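Local structure of aminotransferase, class III (Deinococcus radiodurans, 3I4J) at residues C[61-66]-C[293-298]; C[72-77]-C[301-306]; C[331-336]-C[416-421]; C[338-343]-C[423-428]. The protein probably acts as a pyridoxal-phosphate-dependent transaminase of class III, moving amino groups between an amino donor and a carbonyl acceptor. The protein carries 1 engineered substitution. One frame throughout, in Å; residues are numbered along the deposited sequence.

Interaction 1 (C[61-66]-C[293-298]). With SO4 (sulfate ion), chain E.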
loop_
_atom_site.group_PDB
_atom_site.type_symbol
_atom_site.label_atom_id
_atom_site.label_comp_id
_atom_site.label_asym_id
_atom_site.label_seq_id
_atom_site.Cartn_x
_atom_site.Cartn_y
_atom_site.Cartn_z
ATOM N N LEU C 61 -1.381 18.349 10.074
ATOM C CA LEU C 61 -1.457 17.046 10.736
ATOM C C LEU C 61 -1.169 15.983 9.679
ATOM O O LEU C 61 -2.076 15.503 9.011
ATOM C CB LEU C 61 -2.863 16.820 11.301
ATOM C CG LEU C 61 -3.103 15.438 11.916
ATOM C CD1 LEU C 61 -2.620 15.433 13.355
ATOM C CD2 LEU C 61 -4.584 15.092 11.853
ATOM N N PRO C 62 0.104 15.602 9.516
ATOM C CA PRO C 62 0.469 14.596 8.513
ATOM C C PRO C 62 0.163 13.137 8.794
ATOM O O PRO C 62 -0.139 12.374 7.867
ATOM C CB PRO C 62 1.967 14.807 8.360
ATOM C CG PRO C 62 2.374 15.167 9.763
ATOM C CD PRO C 62 1.308 16.163 10.155
ATOM N N PHE C 63 0.241 12.745 10.061
ATOM C CA PHE C 63 0.065 11.344 10.397
ATOM C C PHE C 63 -0.490 10.976 11.763
ATOM O O PHE C 63 -0.109 11.535 12.787
ATOM C CB PHE C 63 1.413 10.625 10.259
ATOM C CG PHE C 63 1.337 9.149 10.521
ATOM C CD1 PHE C 63 1.033 8.267 9.493
ATOM C CD2 PHE C 63 1.510 8.642 11.809
ATOM C CE1 PHE C 63 0.897 6.898 9.739
ATOM C CE2 PHE C 63 1.374 7.272 12.064
ATOM C CZ PHE C 63 1.066 6.405 11.021
ATOM N N VAL C 64 -1.384 9.998 11.750
ATOM C CA VAL C 64 -1.946 9.431 12.961
ATOM C C VAL C 64 -2.216 8.000 12.553
ATOM O O VAL C 64 -2.500 7.726 11.378
ATOM C CB VAL C 64 -3.276 10.100 13.419
ATOM C CG1 VAL C 64 -3.029 11.554 13.780
ATOM C CG2 VAL C 64 -4.342 9.966 12.344
ATOM N N HIS C 65 -2.061 7.080 13.492
ATOM C CA HIS C 65 -2.323 5.685 13.202
ATOM C C HIS C 65 -3.801 5.478 13.524
ATOM O O HIS C 65 -4.279 5.904 14.573
ATOM C CB HIS C 65 -1.435 4.786 14.060
ATOM C CG HIS C 65 -1.491 3.344 13.672
ATOM N ND1 HIS C 65 -2.524 2.513 14.043
ATOM C CD2 HIS C 65 -0.664 2.597 12.900
ATOM C CE1 HIS C 65 -2.335 1.316 13.517
ATOM N NE2 HIS C 65 -1.214 1.340 12.818
ATOM N N GLY C 66 -4.515 4.843 12.599
ATOM C CA GLY C 66 -5.940 4.612 12.760
ATOM C C GLY C 66 -6.377 3.853 13.999
ATOM O O GLY C 66 -7.543 3.929 14.395
ATOM N N GLY C 293 -3.645 -4.226 11.342
ATOM C CA GLY C 293 -2.475 -3.635 10.704
ATOM C C GLY C 293 -2.662 -2.307 9.982
ATOM O O GLY C 293 -3.109 -1.316 10.568
ATOM N N PHE C 294 -2.279 -2.291 8.707
ATOM C CA PHE C 294 -2.400 -1.121 7.839
ATOM C C PHE C 294 -1.877 0.177 8.443
ATOM O O PHE C 294 -2.641 1.051 8.847
ATOM C CB PHE C 294 -3.858 -0.953 7.412
ATOM C CG PHE C 294 -4.387 -2.111 6.619
ATOM C CD1 PHE C 294 -3.770 -2.494 5.433
ATOM C CD2 PHE C 294 -5.495 -2.825 7.061
ATOM C CE1 PHE C 294 -4.246 -3.574 4.695
ATOM C CE2 PHE C 294 -5.981 -3.908 6.330
ATOM C CZ PHE C 294 -5.355 -4.282 5.144
ATOM N N THR C 295 -0.558 0.307 8.474
ATOM C CA THR C 295 0.075 1.488 9.038
ATOM C C THR C 295 -0.413 2.806 8.452
ATOM O O THR C 295 -0.684 3.761 9.195
ATOM C CB THR C 295 1.592 1.411 8.865
ATOM O OG1 THR C 295 2.080 0.265 9.566
ATOM C CG2 THR C 295 2.259 2.674 9.407
ATOM N N TYR C 296 -0.525 2.861 7.127
ATOM C CA TYR C 296 -0.954 4.081 6.458
ATOM C C TYR C 296 -2.441 4.163 6.123
ATOM O O TYR C 296 -2.855 5.036 5.367
ATOM C CB TYR C 296 -0.106 4.307 5.198
ATOM C CG TYR C 296 1.226 4.967 5.504
ATOM C CD1 TYR C 296 1.311 6.346 5.693
ATOM C CD2 TYR C 296 2.393 4.214 5.637
ATOM C CE1 TYR C 296 2.525 6.965 6.003
ATOM C CE2 TYR C 296 3.618 4.825 5.951
ATOM C CZ TYR C 296 3.674 6.200 6.130
ATOM O OH TYR C 296 4.878 6.825 6.411
ATOM N N ALA C 297 -3.245 3.267 6.691
ATOM C CA ALA C 297 -4.688 3.300 6.442
ATOM C C ALA C 297 -5.233 4.587 7.060
ATOM O O ALA C 297 -5.014 4.845 8.245
ATOM C CB ALA C 297 -5.357 2.105 7.078
ATOM N N GLY C 298 -5.934 5.389 6.259
ATOM C CA GLY C 298 -6.485 6.643 6.754
ATOM C C GLY C 298 -5.504 7.808 6.798
ATOM O O GLY C 298 -5.836 8.892 7.286
HETATM S S SO4 E . 1.726 -1.825 6.523
HETATM O O1 SO4 E . 0.533 -1.872 5.658
HETATM O O2 SO4 E . 2.621 -2.935 6.153
HETATM O O3 SO4 E . 2.439 -0.549 6.299
HETATM O O4 SO4 E . 1.296 -1.931 7.926
HETATM O O HOH W 1 -4.942 7.067 10.067
HETATM O O HOH W 2 -1.953 6.465 8.599
HETATM O O HOH W 3 0.590 -0.680 11.748
HETATM O O HOH W 4 -3.587 3.686 10.232
#
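Phe63 to Gly66 runs past the type I beta turn Phe294–Ala297, which the bond from Ala297 N to Phe294 O closes, and the two loops come within 6.4 Å at the CA atoms of His65 and Thr295 without a direct hydrogen bond. With CG anti to its backbone N (chi1 -177°), Phe63 turns a ring edge to the face of Tyr296 in an offset edge-to-face pair, planes at 70°, CD1 lying 4.0 Å from Tyr296 CE1; its CE1 meets Thr295 O near the ring plane. His65 reaches Thr295 through water 3, which lies in the imidazole plane 2.9 Å from His65 NE2 and donates to Thr295 OG1, while His65 ND1 pairs with Ser67 N. Water 4 accepts from Gly66 N at 2.8 Å and has Thr295 O and Ala297 O within donating reach, among more acceptors than it has protons. Thr295 N and OG1 donate to O4 of a sulfate ion, probably from the crystallisation liquor, which is also hydrogen-bonded to Ser99 N of the second subunit. Arg7 of that subunit bonds Gly293 O and Phe294 O. Water thus carries the polar link between the loops and one aromatic pair the apolar one, while the sulfate ties Thr295 across the dimer interface.

Interaction 2 (C[72-77]-C[301-306])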
loop_
_atom_site.group_PDB
_atom_site.type_symbol
_atom_site.label_atom_id
_atom_site.label_comp_id
_atom_site.label_asym_id
_atom_site.label_seq_id
_atom_site.Cartn_x
_atom_site.Cartn_y
_atom_site.Cartn_z
ATOM N N ASP C 72 -9.830 14.974 11.312
ATOM C CA ASP C 72 -10.885 15.803 10.755
ATOM C C ASP C 72 -10.979 15.663 9.234
ATOM O O ASP C 72 -12.079 15.667 8.682
ATOM C CB ASP C 72 -10.715 17.278 11.175
ATOM C CG ASP C 72 -9.338 17.840 10.871
ATOM O OD1 ASP C 72 -8.445 17.093 10.410
ATOM O OD2 ASP C 72 -9.150 19.058 11.107
ATOM N N VAL C 73 -9.844 15.507 8.554
ATOM C CA VAL C 73 -9.888 15.361 7.101
ATOM C C VAL C 73 -10.512 14.035 6.670
ATOM O O VAL C 73 -11.199 13.982 5.653
ATOM C CB VAL C 73 -8.488 15.508 6.449
ATOM C CG1 VAL C 73 -7.972 16.903 6.691
ATOM C CG2 VAL C 73 -7.519 14.471 7.000
ATOM N N LEU C 74 -10.281 12.970 7.434
ATOM C CA LEU C 74 -10.869 11.677 7.097
ATOM C C LEU C 74 -12.376 11.760 7.333
ATOM O O LEU C 74 -13.166 11.287 6.516
ATOM C CB LEU C 74 -10.270 10.556 7.955
ATOM C CG LEU C 74 -10.790 9.136 7.681
ATOM C CD1 LEU C 74 -10.610 8.793 6.206
ATOM C CD2 LEU C 74 -10.050 8.129 8.557
ATOM N N GLU C 75 -12.767 12.359 8.457
ATOM C CA GLU C 75 -14.185 12.518 8.780
ATOM C C GLU C 75 -14.881 13.297 7.668
ATOM O O GLU C 75 -15.979 12.941 7.234
ATOM C CB GLU C 75 -14.360 13.286 10.095
ATOM C CG GLU C 75 -13.860 12.578 11.343
ATOM C CD GLU C 75 -14.641 11.320 11.656
ATOM O OE1 GLU C 75 -15.836 11.246 11.282
ATOM O OE2 GLU C 75 -14.066 10.413 12.291
ATOM N N GLU C 76 -14.242 14.373 7.218
ATOM C CA GLU C 76 -14.803 15.208 6.166
ATOM C C GLU C 76 -14.878 14.449 4.848
ATOM O O GLU C 76 -15.930 14.387 4.210
ATOM C CB GLU C 76 -13.959 16.471 5.985
ATOM C CG GLU C 76 -14.467 17.410 4.904
ATOM C CD GLU C 76 -13.607 18.652 4.751
ATOM O OE1 GLU C 76 -12.610 18.789 5.499
ATOM O OE2 GLU C 76 -13.929 19.494 3.883
ATOM N N TYR C 77 -13.758 13.852 4.455
ATOM C CA TYR C 77 -13.686 13.109 3.204
ATOM C C TYR C 77 -14.669 11.940 3.126
ATOM O O TYR C 77 -15.332 11.760 2.106
ATOM C CB TYR C 77 -12.260 12.594 2.990
ATOM C CG TYR C 77 -12.081 11.829 1.704
ATOM C CD1 TYR C 77 -12.264 12.450 0.468
ATOM C CD2 TYR C 77 -11.727 10.480 1.720
ATOM C CE1 TYR C 77 -12.098 11.746 -0.725
ATOM C CE2 TYR C 77 -11.559 9.770 0.535
ATOM C CZ TYR C 77 -11.747 10.405 -0.681
ATOM O OH TYR C 77 -11.583 9.696 -1.850
ATOM N N VAL C 301 -2.453 12.969 4.917
ATOM C CA VAL C 301 -2.035 13.644 3.698
ATOM C C VAL C 301 -2.636 12.983 2.469
ATOM O O VAL C 301 -3.047 13.663 1.529
ATOM C CB VAL C 301 -0.499 13.674 3.554
ATOM C CG1 VAL C 301 -0.115 14.529 2.360
ATOM C CG2 VAL C 301 0.130 14.238 4.819
ATOM N N SER C 302 -2.688 11.654 2.477
ATOM C CA SER C 302 -3.247 10.925 1.344
ATOM C C SER C 302 -4.750 11.165 1.247
ATOM O O SER C 302 -5.296 11.278 0.155
ATOM C CB SER C 302 -2.947 9.433 1.479
ATOM O OG SER C 302 -1.551 9.205 1.362
ATOM N N VAL C 303 -5.409 11.245 2.396
ATOM C CA VAL C 303 -6.846 11.497 2.426
ATOM C C VAL C 303 -7.113 12.910 1.907
ATOM O O VAL C 303 -8.062 13.135 1.154
ATOM C CB VAL C 303 -7.398 11.322 3.858
ATOM C CG1 VAL C 303 -8.858 11.773 3.934
ATOM C CG2 VAL C 303 -7.291 9.854 4.265
ATOM N N ALA C 304 -6.269 13.861 2.299
ATOM C CA ALA C 304 -6.415 15.237 1.835
ATOM C C ALA C 304 -6.303 15.273 0.309
ATOM O O ALA C 304 -6.979 16.056 -0.352
ATOM C CB ALA C 304 -5.335 16.125 2.466
ATOM N N ALA C 305 -5.439 14.426 -0.248
ATOM C CA ALA C 305 -5.271 14.366 -1.694
ATOM C C ALA C 305 -6.574 13.880 -2.318
ATOM O O ALA C 305 -7.026 14.419 -3.330
ATOM C CB ALA C 305 -4.125 13.425 -2.056
ATOM N N GLY C 306 -7.168 12.857 -1.706
ATOM C CA GLY C 306 -8.426 12.324 -2.198
ATOM C C GLY C 306 -9.510 13.384 -2.168
ATOM O O GLY C 306 -10.264 13.537 -3.130
HETATM O O HOH W 5 -11.442 11.185 -4.135
#
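Two helices of the chain, 72-84 and 300-315, pack here side by side in roughly the same direction, their short segments inclined at 32° with axes 9.0 Å apart. Val303 has the largest share of the contact, its CB directed at helix 72-84. Its CG1, anti to the backbone N (chi1 172°), enters between Val73, Leu74 and Tyr77: it lies 3.6 Å from Tyr77 CB and also meets Val73 O and Leu74 CA. The other branch, CG2, meets Leu74 CD1 at 4.0 Å, the two side chains crossing at about a right angle.

Tyr77 covers the next turn of helix 300-315. Val303 O stands over one face of its ring, toward the rim, and CE1 comes to 3.4 Å from Gly306 C. The packing is close at this point, since a side-chain carbon on Gly306 would press against the tyrosine ring. At its tip, Tyr77 OH donates to water 5 at 2.7 Å, and this water, lying in the ring plane, donates in turn to Gly306 O. An alanine in place of Tyr77 would probably open a gap beside Gly306 and leave Gly306 O without this water-carried link to helix 72-84.

Leu263, Leu270 and Phe92, the last just inside strand 91-95, also meet the Tyr77 ring. Gln57 of helix 48-60 touches both Val73 and Ala304, while Tyr267 and Pro269 of the second subunit pack on Val301 and Ser302.

Interaction 3 (C[331-336]-C[416-421]). Engineered in segment 416-421: Gly416 (natural residue Glu).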
loop_
_atom_site.group_PDB
_atom_site.type_symbol
_atom_site.label_atom_id
_atom_site.label_comp_id
_atom_site.label_asym_id
_atom_site.label_seq_id
_atom_site.Cartn_x
_atom_site.Cartn_y
_atom_site.Cartn_z
ATOM N N ALA C 331 -16.546 6.286 -30.710
ATOM C CA ALA C 331 -16.933 6.494 -32.103
ATOM C C ALA C 331 -15.686 6.464 -32.979
ATOM O O ALA C 331 -15.709 5.940 -34.093
ATOM C CB ALA C 331 -17.655 7.832 -32.252
ATOM N N GLY C 332 -14.596 7.027 -32.462
ATOM C CA GLY C 332 -13.350 7.050 -33.203
ATOM C C GLY C 332 -12.766 5.665 -33.404
ATOM O O GLY C 332 -12.251 5.348 -34.480
ATOM N N LEU C 333 -12.838 4.833 -32.370
ATOM C CA LEU C 333 -12.320 3.472 -32.460
ATOM C C LEU C 333 -13.164 2.661 -33.442
ATOM O O LEU C 333 -12.643 1.828 -34.187
ATOM C CB LEU C 333 -12.339 2.803 -31.084
ATOM C CG LEU C 333 -11.475 3.438 -29.986
ATOM C CD1 LEU C 333 -11.745 2.732 -28.659
ATOM C CD2 LEU C 333 -9.999 3.341 -30.363
ATOM N N GLN C 334 -14.472 2.903 -33.439
ATOM C CA GLN C 334 -15.364 2.189 -34.343
ATOM C C GLN C 334 -15.067 2.616 -35.781
ATOM O O GLN C 334 -15.132 1.806 -36.705
ATOM C CB GLN C 334 -16.830 2.468 -33.970
ATOM C CG GLN C 334 -17.189 1.988 -32.555
ATOM C CD GLN C 334 -18.589 2.388 -32.105
ATOM O OE1 GLN C 334 -19.038 3.505 -32.355
ATOM N NE2 GLN C 334 -19.274 1.479 -31.417
ATOM N N ALA C 335 -14.717 3.886 -35.961
ATOM C CA ALA C 335 -14.399 4.404 -37.286
ATOM C C ALA C 335 -13.105 3.780 -37.813
ATOM O O ALA C 335 -12.953 3.570 -39.019
ATOM C CB ALA C 335 -14.271 5.919 -37.236
ATOM N N LEU C 336 -12.178 3.479 -36.909
ATOM C CA LEU C 336 -10.904 2.879 -37.298
ATOM C C LEU C 336 -11.024 1.429 -37.766
ATOM O O LEU C 336 -10.161 0.942 -38.494
ATOM C CB LEU C 336 -9.901 2.956 -36.140
ATOM C CG LEU C 336 -9.254 4.316 -35.864
ATOM C CD1 LEU C 336 -8.443 4.251 -34.578
ATOM C CD2 LEU C 336 -8.369 4.708 -37.040
ATOM N N GLY C 416 -6.379 13.598 -31.131
ATOM C CA GLY C 416 -4.944 13.381 -31.223
ATOM C C GLY C 416 -4.588 11.964 -30.814
ATOM O O GLY C 416 -3.732 11.315 -31.419
ATOM N N LEU C 417 -5.250 11.480 -29.772
ATOM C CA LEU C 417 -5.022 10.123 -29.287
ATOM C C LEU C 417 -5.369 9.143 -30.409
ATOM O O LEU C 417 -4.616 8.213 -30.692
ATOM C CB LEU C 417 -5.895 9.863 -28.053
ATOM C CG LEU C 417 -5.828 8.512 -27.338
ATOM C CD1 LEU C 417 -6.474 8.647 -25.961
ATOM C CD2 LEU C 417 -6.530 7.443 -28.157
ATOM N N LEU C 418 -6.512 9.370 -31.050
ATOM C CA LEU C 418 -6.959 8.514 -32.147
ATOM C C LEU C 418 -5.964 8.522 -33.310
ATOM O O LEU C 418 -5.700 7.483 -33.914
ATOM C CB LEU C 418 -8.346 8.961 -32.629
ATOM C CG LEU C 418 -9.501 8.707 -31.651
ATOM C CD1 LEU C 418 -10.715 9.515 -32.057
ATOM C CD2 LEU C 418 -9.838 7.221 -31.620
ATOM N N ALA C 419 -5.403 9.689 -33.614
ATOM C CA ALA C 419 -4.435 9.807 -34.701
ATOM C C ALA C 419 -3.179 9.006 -34.381
ATOM O O ALA C 419 -2.622 8.327 -35.245
ATOM C CB ALA C 419 -4.080 11.272 -34.929
ATOM N N LEU C 420 -2.733 9.085 -33.131
ATOM C CA LEU C 420 -1.546 8.354 -32.708
ATOM C C LEU C 420 -1.796 6.850 -32.769
ATOM O O LEU C 420 -0.934 6.079 -33.192
ATOM C CB LEU C 420 -1.158 8.761 -31.284
ATOM C CG LEU C 420 -0.778 10.235 -31.094
ATOM C CD1 LEU C 420 -0.549 10.510 -29.617
ATOM C CD2 LEU C 420 0.472 10.569 -31.910
ATOM N N LEU C 421 -2.983 6.435 -32.341
ATOM C CA LEU C 421 -3.333 5.024 -32.350
ATOM C C LEU C 421 -3.383 4.500 -33.783
ATOM O O LEU C 421 -2.915 3.399 -34.063
ATOM C CB LEU C 421 -4.689 4.807 -31.671
ATOM C CG LEU C 421 -5.088 3.344 -31.495
ATOM C CD1 LEU C 421 -4.123 2.673 -30.529
ATOM C CD2 LEU C 421 -6.514 3.253 -30.964
#
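Leu418 and Gly332 make the backbone part of this contact, in which a side chain of helix 411-428 lies against the main chain of helix 318-339. The two segments run in nearly the same direction, inclined at 27° with their axes 10.4 Å apart, and their CA atoms are nearest at this pair. With CG anti to its carbonyl carbon (chi1 -69°), beside the backbone N, Leu418 sets both methyls against Gly332: CD1 rests 3.8 Å from Gly332 CA, and CD2 lies at the same distance from Gly332 C. A CB on Gly332 would collide with Leu418 CD1, which shows how closely the leucine sits on the bare helix surface.

The remaining contacts are apolar, between leucine methyls. Leu333 CD2 reaches across to Leu421 CD2 at 3.5 Å, a close approach for two methyls, and also meets Leu418 CD2 at 4.1 Å; Leu333 crosses both partners at about a right angle. Leu336 CD1 joins from the next turn, 4.2 Å from Leu421 CD2, and lies a little farther from Leu418 CD2.

Leu333 and Leu421 both extend to Leu403 of strand 400-403, and Leu336 touches Met343. No hydrogen bond or salt bridge passes between the segments. Their association therefore rests on the fit of leucine methyls to one another and to the glycine backbone, and it joins the two helices over the three-stranded antiparallel sheet.

Interaction 4 (C[338-343]-C[423-428])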
loop_
_atom_site.group_PDB
_atom_site.type_symbol
_atom_site.label_atom_id
_atom_site.label_comp_id
_atom_site.label_asym_id
_atom_site.label_seq_id
_atom_site.Cartn_x
_atom_site.Cartn_y
_atom_site.Cartn_z
ATOM N N ALA C 338 -12.895 0.120 -39.963
ATOM C CA ALA C 338 -13.028 0.038 -41.413
ATOM C C ALA C 338 -11.656 -0.093 -42.056
ATOM O O ALA C 338 -11.458 -0.870 -42.991
ATOM C CB ALA C 338 -13.732 1.283 -41.940
ATOM N N ARG C 339 -10.711 0.681 -41.539
ATOM C CA ARG C 339 -9.345 0.689 -42.033
ATOM C C ARG C 339 -8.562 -0.490 -41.463
ATOM O O ARG C 339 -7.689 -1.057 -42.130
ATOM C CB ARG C 339 -8.701 2.021 -41.636
ATOM C CG ARG C 339 -7.241 2.217 -41.993
ATOM C CD ARG C 339 -6.915 3.699 -41.827
ATOM N NE ARG C 339 -5.501 3.990 -41.610
ATOM C CZ ARG C 339 -4.519 3.649 -42.436
ATOM N NH1 ARG C 339 -4.781 2.987 -43.558
ATOM N NH2 ARG C 339 -3.272 3.992 -42.144
ATOM N N PHE C 340 -8.889 -0.868 -40.232
ATOM C CA PHE C 340 -8.202 -1.972 -39.570
ATOM C C PHE C 340 -9.170 -3.035 -39.072
ATOM O O PHE C 340 -9.490 -3.092 -37.882
ATOM C CB PHE C 340 -7.374 -1.434 -38.405
ATOM C CG PHE C 340 -6.339 -0.433 -38.823
ATOM C CD1 PHE C 340 -5.193 -0.841 -39.497
ATOM C CD2 PHE C 340 -6.536 0.924 -38.593
ATOM C CE1 PHE C 340 -4.256 0.090 -39.940
ATOM C CE2 PHE C 340 -5.604 1.865 -39.033
ATOM C CZ PHE C 340 -4.464 1.445 -39.706
ATOM N N PRO C 341 -9.648 -3.897 -39.982
ATOM C CA PRO C 341 -10.583 -4.957 -39.601
ATOM C C PRO C 341 -9.986 -6.004 -38.661
ATOM O O PRO C 341 -10.678 -6.934 -38.248
ATOM C CB PRO C 341 -11.030 -5.533 -40.950
ATOM C CG PRO C 341 -9.865 -5.258 -41.854
ATOM C CD PRO C 341 -9.449 -3.866 -41.442
ATOM N N GLN C 342 -8.703 -5.865 -38.334
ATOM C CA GLN C 342 -8.071 -6.790 -37.399
ATOM C C GLN C 342 -8.615 -6.455 -36.014
ATOM O O GLN C 342 -8.426 -7.204 -35.056
ATOM C CB GLN C 342 -6.545 -6.647 -37.405
ATOM C CG GLN C 342 -5.884 -7.079 -38.704
ATOM C CD GLN C 342 -5.774 -5.953 -39.712
ATOM O OE1 GLN C 342 -6.500 -4.963 -39.640
ATOM N NE2 GLN C 342 -4.868 -6.108 -40.670
ATOM N N MET C 343 -9.283 -5.308 -35.922
ATOM C CA MET C 343 -9.903 -4.880 -34.672
ATOM C C MET C 343 -11.192 -5.712 -34.591
ATOM O O MET C 343 -12.241 -5.301 -35.093
ATOM C CB MET C 343 -10.220 -3.374 -34.724
ATOM C CG MET C 343 -8.982 -2.459 -34.817
ATOM S SD MET C 343 -9.345 -0.680 -35.015
ATOM C CE MET C 343 -9.632 -0.196 -33.286
ATOM N N GLY C 423 -1.709 5.528 -36.224
ATOM C CA GLY C 423 -0.343 5.386 -36.692
ATOM C C GLY C 423 0.279 4.087 -36.219
ATOM O O GLY C 423 0.976 3.410 -36.978
ATOM N N ALA C 424 0.031 3.741 -34.957
ATOM C CA ALA C 424 0.557 2.513 -34.373
ATOM C C ALA C 424 -0.024 1.303 -35.095
ATOM O O ALA C 424 0.691 0.347 -35.406
ATOM C CB ALA C 424 0.213 2.448 -32.883
ATOM N N LEU C 425 -1.328 1.344 -35.353
ATOM C CA LEU C 425 -1.995 0.251 -36.052
ATOM C C LEU C 425 -1.415 0.120 -37.457
ATOM O O LEU C 425 -1.242 -0.988 -37.964
ATOM C CB LEU C 425 -3.503 0.510 -36.124
ATOM C CG LEU C 425 -4.265 0.410 -34.798
ATOM C CD1 LEU C 425 -5.695 0.910 -34.972
ATOM C CD2 LEU C 425 -4.254 -1.033 -34.317
ATOM N N GLU C 426 -1.114 1.257 -38.077
ATOM C CA GLU C 426 -0.538 1.270 -39.415
ATOM C C GLU C 426 0.857 0.639 -39.405
ATOM O O GLU C 426 1.194 -0.151 -40.285
ATOM C CB GLU C 426 -0.455 2.708 -39.937
ATOM C CG GLU C 426 0.340 2.883 -41.230
ATOM C CD GLU C 426 -0.262 2.135 -42.403
ATOM O OE1 GLU C 426 -1.464 2.327 -42.681
ATOM O OE2 GLU C 426 0.469 1.357 -43.054
ATOM N N ASP C 427 1.661 0.988 -38.405
ATOM C CA ASP C 427 3.015 0.451 -38.299
ATOM C C ASP C 427 3.020 -1.071 -38.175
ATOM O O ASP C 427 3.776 -1.758 -38.863
ATOM C CB ASP C 427 3.747 1.045 -37.085
ATOM C CG ASP C 427 3.804 2.561 -37.110
ATOM O OD1 ASP C 427 3.996 3.138 -38.199
ATOM O OD2 ASP C 427 3.674 3.176 -36.028
ATOM N N VAL C 428 2.172 -1.594 -37.296
ATOM C CA VAL C 428 2.100 -3.031 -37.063
ATOM C C VAL C 428 1.285 -3.793 -38.104
ATOM O O VAL C 428 1.720 -4.832 -38.600
ATOM C CB VAL C 428 1.510 -3.330 -35.666
ATOM C CG1 VAL C 428 1.469 -4.829 -35.422
ATOM C CG2 VAL C 428 2.343 -2.641 -34.597
#
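Phe340 directs its CB toward helix 423-428 and presents the face of its ring to Leu425. CG, anti to the carbonyl carbon (chi1 -59°), lies 4.0 Å from Leu425 CB. Farther out, CD2 meets Leu425 CD1 at 3.7 Å, CE1 passes Leu425 O, and CZ at the tip reaches Glu426 N at 3.7 Å. Leu425 CB sits over the ring centre, 5° off the normal, in a CH-pi contact, and Arg339 CG covers the opposite face toward the rim. Met343 SD touches the same Leu425 CD1 at 4.0 Å.

Arg339 and Glu426 bridge the two segments beside this ring: Arg339 NH2 is 2.5 Å from Glu426 OE1 in a salt bridge, an unusually short distance that leaves the exact geometry of its weak hydrogen bond doubtful. An alanine in place of Phe340 would probably open a gap between Leu425 and Arg339 CG, leaving both without the ring between them and the arginine chain freer to turn.

Leu425 also packs on Ile375 of helix 372-382, and Met343 on Val355 and Leu357. The arrangement is a helix–turn–strand connection: after helix 318-339 the type I beta turn Phe340–Met343 leads into strand 343-349, and the C-terminal helix packs against that turn.

The four contacts form two pairs. Interactions 1 and 2 have centres 11 Å apart and touch, Gly298 and Pro62 packing on Val303 and Val301; both meet the second subunit, and their segments alternate along the chain. Interactions 3 and 4, with centres 10 Å apart, both use helices 318-339 and 411-428, again with alternating segments, and meet where Met343 packs against Leu333 and Leu336. Neither touches the second subunit. The pairs follow one another in sequence, with centres about 38 to 48 Å apart; helix 300-315 is followed directly by helix 318-339. One pair thus belongs to the dimer interface, while the other holds together a C-terminal region within one subunit.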